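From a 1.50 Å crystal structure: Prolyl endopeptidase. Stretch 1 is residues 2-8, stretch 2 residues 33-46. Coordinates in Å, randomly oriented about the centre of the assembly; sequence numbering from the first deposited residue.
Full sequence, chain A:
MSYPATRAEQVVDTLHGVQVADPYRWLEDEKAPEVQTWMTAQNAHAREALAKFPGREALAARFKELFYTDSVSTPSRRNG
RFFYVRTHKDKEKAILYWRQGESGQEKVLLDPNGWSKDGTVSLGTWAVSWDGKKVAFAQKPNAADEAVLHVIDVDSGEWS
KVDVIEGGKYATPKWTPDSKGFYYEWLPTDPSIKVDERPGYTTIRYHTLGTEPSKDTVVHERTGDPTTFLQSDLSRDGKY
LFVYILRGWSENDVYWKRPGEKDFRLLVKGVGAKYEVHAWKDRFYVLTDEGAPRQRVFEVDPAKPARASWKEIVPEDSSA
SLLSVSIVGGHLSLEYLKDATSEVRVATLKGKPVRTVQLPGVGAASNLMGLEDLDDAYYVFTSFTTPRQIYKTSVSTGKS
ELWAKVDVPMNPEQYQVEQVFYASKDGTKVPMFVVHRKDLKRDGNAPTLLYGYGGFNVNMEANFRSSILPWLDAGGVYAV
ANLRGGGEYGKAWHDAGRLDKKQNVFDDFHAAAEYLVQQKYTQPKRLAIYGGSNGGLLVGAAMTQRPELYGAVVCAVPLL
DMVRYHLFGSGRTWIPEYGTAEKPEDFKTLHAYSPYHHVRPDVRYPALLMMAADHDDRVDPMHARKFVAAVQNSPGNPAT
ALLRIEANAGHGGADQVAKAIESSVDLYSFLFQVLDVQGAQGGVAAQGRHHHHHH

Stretch 1, residues 2-8: SYPATRA
Stretch 2 (33-46) PEVQTWMTAQNAHA

An extended N-terminal segment runs antiparallel along one face of a helix, held by a salt bridge at one end, an indole hydrogen bond in the middle and proline packing and a CH-pi contact at the other. Residues 33-46 are helical throughout, with phi/psi near -62/-43 and backbone hydrogen bonds from N of residue i+4 to O of residue i, running from Thr37 N to Pro33 O (2.9 Å) through Ala46 N to Gln42 O (3.0 Å). From Pro4 to Ala8 the segment is extended (Pro4 -65/134, Thr6 -126/114); Tyr3, at -52/-67, bends before it. Register is set by CA-CA distances of 6.5 Å for Tyr3-His45 and 6.2 Å for Pro4-Gln42.

Contacts fall on Glu34, Trp38, Ala41, Gln42 and His45, the three-and-four spacing of one helical face. Tyr3 (chi1 t, chi2 80°) lays CB over the face of the His45 ring (chi1 t, chi2 73°), 3.3 Å from its centroid; the two rings are near parallel, at 15°, but slid apart. Pro4, C-gamma exo, puts CG 3.8 Å from Ala41 CB, an apolar contact. Trp38 (t, 95°) donates from NE1 to Thr6 OG1 (Thr6 chi1 m) at 2.8 Å. Arg7 (t, t, p, -95°) meets extended Glu34 (t, t, 2°) in a two-pronged salt bridge: NH1 to Glu34 OE2 2.8 Å, NH2 to Glu34 OE1 3.1 Å.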

# COMPACT_ATOMS: atom_id res chain seq x y z
N SER A 2 11.68 20.19 19.62
CA SER A 2 13.14 19.98 19.90
C SER A 2 13.43 19.51 21.31
O SER A 2 14.59 19.22 21.63
CB SER A 2 13.92 21.24 19.62
N TYR A 3 12.39 19.40 22.14
CA TYR A 3 12.54 19.48 23.59
C TYR A 3 13.58 18.54 24.21
O TYR A 3 14.59 19.03 24.68
CB TYR A 3 11.18 19.35 24.30
CG TYR A 3 11.19 19.84 25.71
CD1 TYR A 3 11.10 21.21 25.98
CD2 TYR A 3 11.29 18.96 26.79
CE1 TYR A 3 11.10 21.69 27.30
CE2 TYR A 3 11.30 19.42 28.11
CZ TYR A 3 11.21 20.79 28.35
OH TYR A 3 11.22 21.27 29.65
N PRO A 4 13.39 17.22 24.18
CA PRO A 4 14.34 16.34 24.86
C PRO A 4 15.71 16.41 24.19
O PRO A 4 15.79 16.41 22.95
CB PRO A 4 13.73 14.94 24.70
CG PRO A 4 12.34 15.19 24.21
CD PRO A 4 12.34 16.46 23.48
N ALA A 5 16.77 16.53 24.98
CA ALA A 5 18.12 16.52 24.43
C ALA A 5 18.40 15.19 23.74
O ALA A 5 17.93 14.13 24.18
CB ALA A 5 19.14 16.76 25.52
N THR A 6 19.18 15.25 22.65
CA THR A 6 19.71 14.06 22.02
C THR A 6 21.21 14.18 21.91
O THR A 6 21.73 15.05 21.17
CB THR A 6 19.13 13.84 20.60
OG1 THR A 6 17.69 13.95 20.61
CG2 THR A 6 19.42 12.41 20.16
N ARG A 7 21.91 13.33 22.63
CA ARG A 7 23.36 13.23 22.49
C ARG A 7 23.74 12.87 21.06
O ARG A 7 23.16 11.94 20.48
CB ARG A 7 23.88 12.16 23.46
CG ARG A 7 25.37 11.81 23.28
CD ARG A 7 25.89 10.69 24.22
NE ARG A 7 25.34 9.33 23.97
CZ ARG A 7 24.30 8.81 24.61
NH1 ARG A 7 23.65 9.52 25.53
NH2 ARG A 7 23.91 7.57 24.33
N ALA A 8 24.70 13.59 20.51
CA ALA A 8 25.30 13.31 19.22
C ALA A 8 26.67 12.71 19.48
O ALA A 8 27.44 13.26 20.27
CB ALA A 8 25.45 14.57 18.40
N PRO A 33 17.24 0.90 27.34
CA PRO A 33 16.38 1.78 28.15
C PRO A 33 16.52 3.28 27.86
O PRO A 33 15.54 4.02 27.94
CB PRO A 33 16.80 1.45 29.59
CG PRO A 33 17.23 0.05 29.51
CD PRO A 33 17.97 -0.07 28.19
N GLU A 34 17.72 3.74 27.53
CA GLU A 34 17.90 5.15 27.27
C GLU A 34 17.09 5.56 26.05
O GLU A 34 16.59 6.68 26.00
CB GLU A 34 19.36 5.49 27.04
CG GLU A 34 19.64 6.98 27.08
CD GLU A 34 21.06 7.34 26.75
OE1 GLU A 34 21.89 6.45 26.43
OE2 GLU A 34 21.35 8.55 26.81
N VAL A 35 17.01 4.68 25.06
CA VAL A 35 16.28 4.97 23.83
C VAL A 35 14.77 4.96 24.14
O VAL A 35 14.06 5.87 23.71
CB VAL A 35 16.63 3.98 22.69
CG1 VAL A 35 15.74 4.22 21.47
CG2 VAL A 35 18.11 4.06 22.35
N GLN A 36 14.29 3.99 24.91
CA GLN A 36 12.87 4.00 25.31
C GLN A 36 12.50 5.25 26.08
O GLN A 36 11.46 5.85 25.82
CB GLN A 36 12.54 2.76 26.13
CG GLN A 36 12.58 1.49 25.31
CD GLN A 36 11.43 1.37 24.30
OE1 GLN A 36 10.30 1.83 24.56
NE2 GLN A 36 11.71 0.76 23.15
N THR A 37 13.36 5.69 27.01
CA THR A 37 13.10 6.93 27.74
C THR A 37 12.99 8.15 26.80
O THR A 37 12.11 9.03 26.96
CB THR A 37 14.21 7.15 28.78
OG1 THR A 37 14.14 6.10 29.76
CG2 THR A 37 14.01 8.41 29.55
N TRP A 38 13.90 8.21 25.83
CA TRP A 38 13.93 9.30 24.85
C TRP A 38 12.68 9.29 23.98
O TRP A 38 12.09 10.35 23.71
CB TRP A 38 15.21 9.16 24.03
CG TRP A 38 15.46 10.17 22.99
CD1 TRP A 38 16.20 11.30 23.13
CD2 TRP A 38 15.02 10.15 21.62
NE1 TRP A 38 16.26 12.00 21.95
CE2 TRP A 38 15.55 11.30 21.00
CE3 TRP A 38 14.24 9.25 20.86
CZ2 TRP A 38 15.33 11.58 19.65
CZ3 TRP A 38 14.01 9.54 19.53
CH2 TRP A 38 14.54 10.69 18.94
N MET A 39 12.27 8.11 23.55
CA MET A 39 11.05 7.94 22.78
C MET A 39 9.83 8.48 23.53
O MET A 39 9.03 9.23 23.00
CB MET A 39 10.85 6.48 22.42
CG MET A 39 11.83 5.99 21.38
SD MET A 39 11.99 4.22 21.29
CE MET A 39 10.38 3.72 20.96
N THR A 40 9.71 8.07 24.78
CA THR A 40 8.60 8.53 25.60
C THR A 40 8.62 10.05 25.73
O THR A 40 7.58 10.70 25.62
CB THR A 40 8.70 7.86 26.97
OG1 THR A 40 8.56 6.45 26.81
CG2 THR A 40 7.54 8.29 27.90
N ALA A 41 9.79 10.61 25.97
CA ALA A 41 9.93 12.06 26.10
C ALA A 41 9.64 12.81 24.80
O ALA A 41 8.99 13.85 24.82
CB ALA A 41 11.30 12.41 26.63
N GLN A 42 10.10 12.25 23.68
CA GLN A 42 9.80 12.87 22.39
C GLN A 42 8.30 12.85 22.09
O GLN A 42 7.74 13.86 21.71
CB GLN A 42 10.57 12.19 21.26
CG GLN A 42 12.07 12.50 21.21
CD GLN A 42 12.41 13.87 20.70
OE1 GLN A 42 11.54 14.63 20.31
NE2 GLN A 42 13.71 14.19 20.72
N ASN A 43 7.65 11.71 22.29
CA ASN A 43 6.22 11.62 22.07
C ASN A 43 5.45 12.58 23.01
O ASN A 43 4.51 13.27 22.58
CB ASN A 43 5.71 10.20 22.20
CG ASN A 43 4.23 10.10 22.01
OD1 ASN A 43 3.71 10.30 20.91
ND2 ASN A 43 3.50 9.89 23.11
N ALA A 44 5.86 12.64 24.27
CA ALA A 44 5.18 13.50 25.23
C ALA A 44 5.28 14.95 24.79
O ALA A 44 4.30 15.70 24.84
CB ALA A 44 5.75 13.31 26.64
N HIS A 45 6.46 15.35 24.32
CA HIS A 45 6.68 16.69 23.82
C HIS A 45 5.79 16.98 22.60
O HIS A 45 5.17 18.02 22.51
CB HIS A 45 8.15 16.90 23.45
CG HIS A 45 8.40 18.20 22.76
ND1 HIS A 45 8.38 19.41 23.43
CD2 HIS A 45 8.63 18.49 21.46
CE1 HIS A 45 8.62 20.38 22.56
NE2 HIS A 45 8.77 19.85 21.36
N ALA A 46 5.69 16.00 21.71
CA ALA A 46 4.88 16.19 20.52
C ALA A 46 3.40 16.35 20.91
O ALA A 46 2.74 17.23 20.40
CB ALA A 46 5.07 15.05 19.57